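Local coordinates for acyl-CoA synthetase (AMP-forming)/AMP-acid ligase II-like protein (Dyadobacter fermentans, PDB 4GS5) that probably activates a carboxylic acid with ATP as an acyl-adenylate and passes it to coenzyme A, as acyl-CoA synthetases of the ANL superfamily do, at residues P131-E139 and L164-A172; L276-W285 and V297-L308. One frame throughout, in Å; residues are numbered along the deposited sequence.

Contact 1 of 2, residues P131-E139 and L164-A172. With EDO (1,2-ethanediol), chain B.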
# COMPACT_ATOMS: atom_id res chain seq x y z
N PRO A 131 10.18 0.04 -4.63
CA PRO A 131 10.13 0.76 -5.91
C PRO A 131 11.38 1.59 -6.18
O PRO A 131 11.85 1.63 -7.32
CB PRO A 131 8.92 1.70 -5.73
CG PRO A 131 8.01 0.92 -4.81
CD PRO A 131 8.96 0.22 -3.84
N MSE A 132 11.92 2.23 -5.15
CA MSE A 132 13.13 3.01 -5.32
C MSE A 132 14.31 2.15 -5.79
O MSE A 132 15.19 2.63 -6.51
CB MSE A 132 13.51 3.71 -4.02
CG MSE A 132 14.34 4.92 -4.26
SE MSE A 132 14.43 6.02 -2.68
CE MSE A 132 12.80 7.08 -2.88
N GLN A 133 14.34 0.89 -5.38
CA GLN A 133 15.41 0.01 -5.85
C GLN A 133 15.31 -0.26 -7.34
O GLN A 133 16.32 -0.33 -8.04
CB GLN A 133 15.45 -1.30 -5.06
CG GLN A 133 16.07 -1.14 -3.67
CD GLN A 133 15.95 -2.40 -2.85
OE1 GLN A 133 14.88 -3.00 -2.77
NE2 GLN A 133 17.05 -2.82 -2.23
N LEU A 134 14.08 -0.42 -7.85
CA LEU A 134 13.93 -0.67 -9.27
C LEU A 134 14.25 0.60 -10.05
O LEU A 134 14.84 0.57 -11.12
CB LEU A 134 12.52 -1.14 -9.60
CG LEU A 134 12.22 -1.40 -11.08
CD1 LEU A 134 13.20 -2.44 -11.62
CD2 LEU A 134 10.77 -1.87 -11.24
N GLN A 135 13.84 1.74 -9.52
CA GLN A 135 14.11 3.01 -10.20
C GLN A 135 15.61 3.26 -10.28
O GLN A 135 16.10 3.81 -11.25
CB GLN A 135 13.40 4.16 -9.49
CG GLN A 135 13.19 5.41 -10.37
CD GLN A 135 14.35 6.38 -10.34
OE1 GLN A 135 15.25 6.26 -9.50
NE2 GLN A 135 14.34 7.36 -11.24
N SER A 136 16.33 2.85 -9.23
CA SER A 136 17.79 3.05 -9.16
C SER A 136 18.48 2.22 -10.22
O SER A 136 19.39 2.70 -10.90
CB SER A 136 18.35 2.65 -7.79
OG SER A 136 18.12 3.65 -6.82
N ILE A 137 18.08 0.97 -10.33
CA ILE A 137 18.60 0.09 -11.37
C ILE A 137 18.38 0.69 -12.75
O ILE A 137 19.27 0.68 -13.59
CB ILE A 137 17.93 -1.29 -11.32
CG1 ILE A 137 18.40 -2.07 -10.09
CG2 ILE A 137 18.19 -2.05 -12.61
CD1 ILE A 137 17.61 -3.34 -9.83
N LEU A 138 17.19 1.23 -12.98
CA LEU A 138 16.83 1.82 -14.27
C LEU A 138 17.56 3.13 -14.59
O LEU A 138 17.72 3.48 -15.76
CB LEU A 138 15.32 2.05 -14.34
CG LEU A 138 14.50 0.76 -14.38
CD1 LEU A 138 13.04 1.04 -14.03
CD2 LEU A 138 14.63 0.12 -15.76
N GLU A 139 17.98 3.86 -13.55
CA GLU A 139 18.63 5.16 -13.76
C GLU A 139 20.13 5.05 -13.94
O GLU A 139 20.77 5.89 -14.60
CB GLU A 139 18.33 6.09 -12.58
CG GLU A 139 16.93 6.66 -12.62
CD GLU A 139 16.79 7.76 -13.66
OE1 GLU A 139 17.53 8.77 -13.56
OE2 GLU A 139 15.93 7.61 -14.57
N LEU A 164 7.80 6.15 -12.58
CA LEU A 164 8.27 4.79 -12.49
C LEU A 164 7.23 3.84 -13.12
O LEU A 164 7.58 2.87 -13.78
CB LEU A 164 8.61 4.40 -11.03
CG LEU A 164 8.96 2.93 -10.80
CD1 LEU A 164 10.21 2.54 -11.57
CD2 LEU A 164 9.12 2.57 -9.30
N ALA A 165 5.96 4.15 -12.95
CA ALA A 165 4.91 3.35 -13.58
C ALA A 165 5.07 3.34 -15.11
O ALA A 165 4.95 2.30 -15.76
CB ALA A 165 3.53 3.84 -13.17
N MSE A 166 5.35 4.50 -15.69
CA MSE A 166 5.58 4.59 -17.14
C MSE A 166 6.78 3.77 -17.62
O MSE A 166 6.73 3.15 -18.68
CB MSE A 166 5.73 6.05 -17.59
CG MSE A 166 4.44 6.87 -17.51
SE MSE A 166 3.15 6.39 -18.88
CE MSE A 166 1.51 6.58 -17.86
N GLN A 167 7.86 3.79 -16.84
CA GLN A 167 9.05 2.96 -17.12
C GLN A 167 8.77 1.45 -17.04
O GLN A 167 9.26 0.67 -17.86
CB GLN A 167 10.18 3.29 -16.14
CG GLN A 167 11.00 4.52 -16.51
CD GLN A 167 12.08 4.83 -15.49
OE1 GLN A 167 11.78 5.18 -14.34
NE2 GLN A 167 13.33 4.70 -15.89
N ILE A 168 8.01 1.05 -16.02
CA ILE A 168 7.67 -0.35 -15.83
C ILE A 168 6.80 -0.85 -16.98
O ILE A 168 6.98 -1.98 -17.43
CB ILE A 168 6.98 -0.58 -14.49
CG1 ILE A 168 8.01 -0.44 -13.36
CG2 ILE A 168 6.33 -1.96 -14.46
CD1 ILE A 168 7.40 -0.30 -11.98
N SER A 169 5.89 -0.00 -17.47
CA SER A 169 5.01 -0.35 -18.58
C SER A 169 5.79 -0.76 -19.82
O SER A 169 5.29 -1.50 -20.65
CB SER A 169 4.10 0.82 -18.97
OG SER A 169 3.12 1.03 -17.98
N ASP A 170 7.00 -0.24 -19.96
CA ASP A 170 7.80 -0.54 -21.14
C ASP A 170 8.80 -1.69 -20.99
O ASP A 170 9.54 -1.98 -21.93
CB ASP A 170 8.49 0.71 -21.66
CG ASP A 170 7.94 1.13 -23.00
OD1 ASP A 170 8.49 0.68 -24.04
OD2 ASP A 170 6.93 1.87 -23.02
N LEU A 171 8.82 -2.33 -19.82
CA LEU A 171 9.72 -3.45 -19.58
C LEU A 171 9.11 -4.76 -20.06
O LEU A 171 7.98 -5.08 -19.72
CB LEU A 171 10.06 -3.57 -18.09
CG LEU A 171 10.81 -2.41 -17.44
CD1 LEU A 171 10.99 -2.67 -15.93
CD2 LEU A 171 12.15 -2.22 -18.12
N ALA A 172 9.87 -5.52 -20.85
CA ALA A 172 9.48 -6.85 -21.27
C ALA A 172 9.75 -7.87 -20.16
O ALA A 172 10.50 -8.84 -20.36
CB ALA A 172 10.22 -7.24 -22.56
C1 EDO B . 9.13 4.73 -2.55
O1 EDO B . 9.72 5.31 -3.73
C2 EDO B . 9.34 3.21 -2.53
O2 EDO B . 10.72 2.85 -2.39
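Helix 131-139 and the segment 164-169 of the neighbouring helix pass at an axis distance of 10.9 Å and an angle of 65°, with Leu164 over Gln135 and Gln167 beside Leu138. It is a worked example of helix-helix packing by apolar side chains in the large N-terminal domain of an ANL adenylate-forming enzyme; no hydrogen bond joins the two segments. Leu164 sends its two methyls to different parts of the facing helix. CG lies anti to the backbone N (chi1 173°), and from there CD2 reaches Pro131 CB at 3.7 Å, while CD1 meets Leu138 CD1 at 4.0 Å, the two leucines crossing at about a right angle. An alanine in place of Pro131 would keep the CB that Leu164 CD2 touches, but losing the rest of the ring is likely to leave the start of the helix less rigid and this contact less firmly positioned. Deeper in, Leu134 CD2 touches both CG1 and CD1 of Ile168, each at 3.8 Å, where Ile168 also packs on Val175 of strand 175-180. The outer margin is more polar: Gln167, extended beyond CG, lays its amide NE2 3.7 Å from Leu138 CB. In the loop that follows, Leu171 sets its CD2 4.1 Å from Leu138 CD2.

Contact 2 of 2, residues L276-W285 and V297-L308. With EDO (1,2-ethanediol), chain P.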
# COMPACT_ATOMS: atom_id res chain seq x y z
N LEU A 276 -11.53 35.12 -4.80
CA LEU A 276 -12.46 36.16 -4.35
C LEU A 276 -12.01 36.84 -3.06
O LEU A 276 -12.72 37.69 -2.52
CB LEU A 276 -13.87 35.59 -4.18
CG LEU A 276 -14.79 35.60 -5.40
CD1 LEU A 276 -14.14 34.90 -6.58
CD2 LEU A 276 -16.13 34.95 -5.07
N ASN A 277 -10.83 36.47 -2.57
CA ASN A 277 -10.30 37.03 -1.33
C ASN A 277 -11.25 36.87 -0.14
O ASN A 277 -11.50 37.82 0.61
CB ASN A 277 -9.91 38.50 -1.53
CG ASN A 277 -9.29 39.12 -0.29
OD1 ASN A 277 -9.90 39.99 0.35
ND2 ASN A 277 -8.10 38.67 0.07
N ILE A 278 -11.78 35.67 0.02
CA ILE A 278 -12.61 35.34 1.17
C ILE A 278 -11.75 34.66 2.22
O ILE A 278 -11.21 33.58 1.97
CB ILE A 278 -13.76 34.41 0.77
CG1 ILE A 278 -14.58 35.04 -0.36
CG2 ILE A 278 -14.64 34.10 1.96
CD1 ILE A 278 -15.76 34.20 -0.80
N GLY A 279 -11.62 35.29 3.37
CA GLY A 279 -10.75 34.78 4.43
C GLY A 279 -11.47 33.83 5.36
O GLY A 279 -10.82 33.17 6.18
N ASN A 280 -12.79 33.76 5.25
CA ASN A 280 -13.58 32.87 6.09
C ASN A 280 -13.12 31.43 5.94
O ASN A 280 -12.88 30.95 4.83
CB ASN A 280 -15.06 32.94 5.71
CG ASN A 280 -15.58 34.36 5.68
OD1 ASN A 280 -15.15 35.18 4.87
ND2 ASN A 280 -16.54 34.65 6.56
N ALA A 281 -13.01 30.72 7.06
CA ALA A 281 -12.68 29.31 6.99
C ALA A 281 -13.90 28.58 6.42
O ALA A 281 -15.02 29.10 6.47
CB ALA A 281 -12.31 28.77 8.36
N PHE A 282 -13.70 27.39 5.87
CA PHE A 282 -14.81 26.62 5.34
C PHE A 282 -14.41 25.16 5.26
O PHE A 282 -13.23 24.81 5.32
CB PHE A 282 -15.15 27.11 3.92
CG PHE A 282 -14.13 26.67 2.89
CD1 PHE A 282 -14.32 25.50 2.16
CD2 PHE A 282 -12.96 27.39 2.70
CE1 PHE A 282 -13.37 25.08 1.23
CE2 PHE A 282 -12.00 26.97 1.77
CZ PHE A 282 -12.22 25.81 1.04
N PHE A 283 -15.40 24.29 5.12
CA PHE A 283 -15.13 22.91 4.77
C PHE A 283 -16.35 22.32 4.08
O PHE A 283 -17.50 22.63 4.44
CB PHE A 283 -14.70 22.06 5.99
CG PHE A 283 -15.73 22.00 7.09
CD1 PHE A 283 -16.70 20.99 7.11
CD2 PHE A 283 -15.74 22.95 8.10
CE1 PHE A 283 -17.64 20.92 8.12
CE2 PHE A 283 -16.69 22.90 9.12
CZ PHE A 283 -17.64 21.88 9.14
N CYS A 284 -16.10 21.50 3.07
CA CYS A 284 -17.16 20.73 2.47
C CYS A 284 -17.55 19.61 3.42
O CYS A 284 -16.71 19.08 4.15
CB CYS A 284 -16.71 20.16 1.13
SG CYS A 284 -16.72 21.41 -0.15
N TRP A 285 -18.83 19.26 3.40
CA TRP A 285 -19.32 18.18 4.22
C TRP A 285 -20.51 17.55 3.50
O TRP A 285 -20.67 17.73 2.29
CB TRP A 285 -19.74 18.71 5.59
CG TRP A 285 -19.77 17.68 6.68
CD1 TRP A 285 -20.84 17.32 7.45
CD2 TRP A 285 -18.67 16.88 7.14
NE1 TRP A 285 -20.48 16.35 8.34
CE2 TRP A 285 -19.15 16.06 8.18
CE3 TRP A 285 -17.32 16.80 6.78
CZ2 TRP A 285 -18.33 15.16 8.86
CZ3 TRP A 285 -16.50 15.89 7.46
CH2 TRP A 285 -17.01 15.08 8.48
N VAL A 297 -22.51 19.39 0.90
CA VAL A 297 -22.83 20.74 1.33
C VAL A 297 -21.57 21.53 1.64
O VAL A 297 -20.49 20.96 1.69
CB VAL A 297 -23.73 20.71 2.56
CG1 VAL A 297 -25.04 20.00 2.23
CG2 VAL A 297 -23.01 20.03 3.75
N LEU A 298 -21.73 22.83 1.82
CA LEU A 298 -20.60 23.69 2.16
C LEU A 298 -20.86 24.42 3.49
O LEU A 298 -21.93 24.99 3.70
CB LEU A 298 -20.34 24.69 1.03
CG LEU A 298 -19.24 25.72 1.22
CD1 LEU A 298 -17.88 25.05 1.40
CD2 LEU A 298 -19.23 26.66 0.02
N VAL A 299 -19.87 24.39 4.37
CA VAL A 299 -19.97 25.06 5.67
C VAL A 299 -18.92 26.16 5.77
O VAL A 299 -17.73 25.93 5.54
CB VAL A 299 -19.74 24.08 6.83
CG1 VAL A 299 -20.03 24.76 8.15
CG2 VAL A 299 -20.58 22.82 6.66
N ILE A 300 -19.36 27.36 6.12
CA ILE A 300 -18.49 28.53 6.17
C ILE A 300 -18.56 29.15 7.57
O ILE A 300 -19.63 29.19 8.17
CB ILE A 300 -18.94 29.58 5.13
CG1 ILE A 300 -18.88 28.98 3.72
CG2 ILE A 300 -18.10 30.84 5.22
CD1 ILE A 300 -19.27 29.97 2.64
N GLU A 301 -17.43 29.63 8.07
CA GLU A 301 -17.37 30.26 9.39
C GLU A 301 -17.63 31.77 9.32
O GLU A 301 -16.99 32.47 8.54
CB GLU A 301 -16.02 30.01 10.06
CG GLU A 301 -15.93 30.48 11.51
CD GLU A 301 -14.60 30.11 12.15
OE1 GLU A 301 -13.54 30.40 11.55
OE2 GLU A 301 -14.61 29.54 13.27
N ASN A 302 -18.55 32.26 10.14
CA ASN A 302 -18.97 33.66 10.12
C ASN A 302 -19.80 34.01 8.89
O ASN A 302 -19.52 33.53 7.79
CB ASN A 302 -17.75 34.60 10.20
CG ASN A 302 -16.95 34.40 11.47
OD1 ASN A 302 -17.51 34.24 12.56
ND2 ASN A 302 -15.63 34.40 11.34
N ALA A 303 -20.81 34.85 9.08
CA ALA A 303 -21.69 35.23 7.97
C ALA A 303 -20.95 36.07 6.94
O ALA A 303 -19.94 36.70 7.24
CB ALA A 303 -22.91 35.99 8.50
N MSE A 304 -21.46 36.05 5.71
CA MSE A 304 -20.93 36.89 4.64
C MSE A 304 -22.07 37.71 4.07
O MSE A 304 -23.23 37.31 4.18
CB MSE A 304 -20.31 36.04 3.53
CG MSE A 304 -19.43 34.90 4.01
SE MSE A 304 -18.46 34.06 2.52
CE MSE A 304 -19.80 34.23 1.14
N PRO A 305 -21.75 38.85 3.45
CA PRO A 305 -22.78 39.69 2.82
C PRO A 305 -23.42 38.97 1.64
O PRO A 305 -22.73 38.24 0.91
CB PRO A 305 -21.99 40.91 2.33
CG PRO A 305 -20.59 40.42 2.17
CD PRO A 305 -20.39 39.38 3.23
N GLU A 306 -24.73 39.15 1.47
CA GLU A 306 -25.48 38.46 0.42
C GLU A 306 -24.79 38.57 -0.94
O GLU A 306 -24.75 37.60 -1.71
CB GLU A 306 -26.91 39.01 0.34
CG GLU A 306 -27.84 38.22 -0.58
CD GLU A 306 -29.24 38.83 -0.71
OE1 GLU A 306 -29.58 39.75 0.08
OE2 GLU A 306 -30.00 38.40 -1.61
N ALA A 307 -24.24 39.75 -1.23
CA ALA A 307 -23.59 40.01 -2.51
C ALA A 307 -22.42 39.07 -2.76
O ALA A 307 -22.29 38.49 -3.84
CB ALA A 307 -23.13 41.46 -2.57
N LEU A 308 -21.56 38.94 -1.75
CA LEU A 308 -20.37 38.09 -1.85
C LEU A 308 -20.77 36.62 -1.88
O LEU A 308 -20.16 35.83 -2.59
CB LEU A 308 -19.40 38.37 -0.70
CG LEU A 308 -18.00 37.77 -0.83
CD1 LEU A 308 -17.42 38.03 -2.20
CD2 LEU A 308 -17.09 38.32 0.25
C1 EDO P . -9.52 25.93 6.28
O1 EDO P . -10.58 26.64 5.61
C2 EDO P . -9.42 26.38 7.73
O2 EDO P . -9.00 27.74 7.73
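Leu276 meets Leu308 by methyl groups, CD2 to CD1, where helix 262-276 comes near the helix that follows Pro305, its N-cap; between them in sequence lies an antiparallel beta hairpin, strands 282-289 and 295-301, in the small C-terminal domain of the ANL fold. After the Schellman turn at Asn277, Ile278 CG2 rests 3.9 Å from the selenium atom SE of Met304, and its other branch reaches Leu308 tip to tip. Asn280 then ties loop to strand end: ND2 donates to Glu301 O over 3.0 Å, nearly straight at 165°, with the acceptor in the amide plane and the donor in the carbonyl plane, which favours this rotation of the amide. Ala281 O takes the N-H of Glu301, whose carboxylate OE2 is held by Phe335 N. Phe282, paired with Ile300, sets its CD1 3.7 Å from Leu298 CD1 and stacks on Phe273; its backbone N donates to O1 of an ethanediol, probably from the crystallisation liquor. Phe283 faces the other way, and with chi1 at 60° its CG sits between backbone N and carbonyl carbon, which puts one face of the ring over Val299 CB, a CH-pi contact with CB 3.9 Å from the ring centroid. Cys284 follows on the side of helix 262-276, with Phe282, SG against Leu298 CD1. Trp285 makes two backbone bonds to Val297, the shorter from Val297 N to Trp285 O at 2.8 Å.

Overall arrangement
Two kinds of packing, helix against helix and a strand pair with its flanking loops, serve here in two separate parts of one chain. All of contact 1 precedes contact 2 along the chain, and their centres stand 45 Å apart, with about 29 Å between nearest atoms. They share no helix, strand or sheet: contact 1 flanks strands 126-129 and 175-180 of the large domain, whereas contact 2 belongs to a three-stranded sheet, completed by 329-332, with helices 262-276 and 306-319 packed against it. In this family the small C-terminal domain generally turns against the large one between half-reactions, so each contact lies within one of the moving parts and neither bridges them.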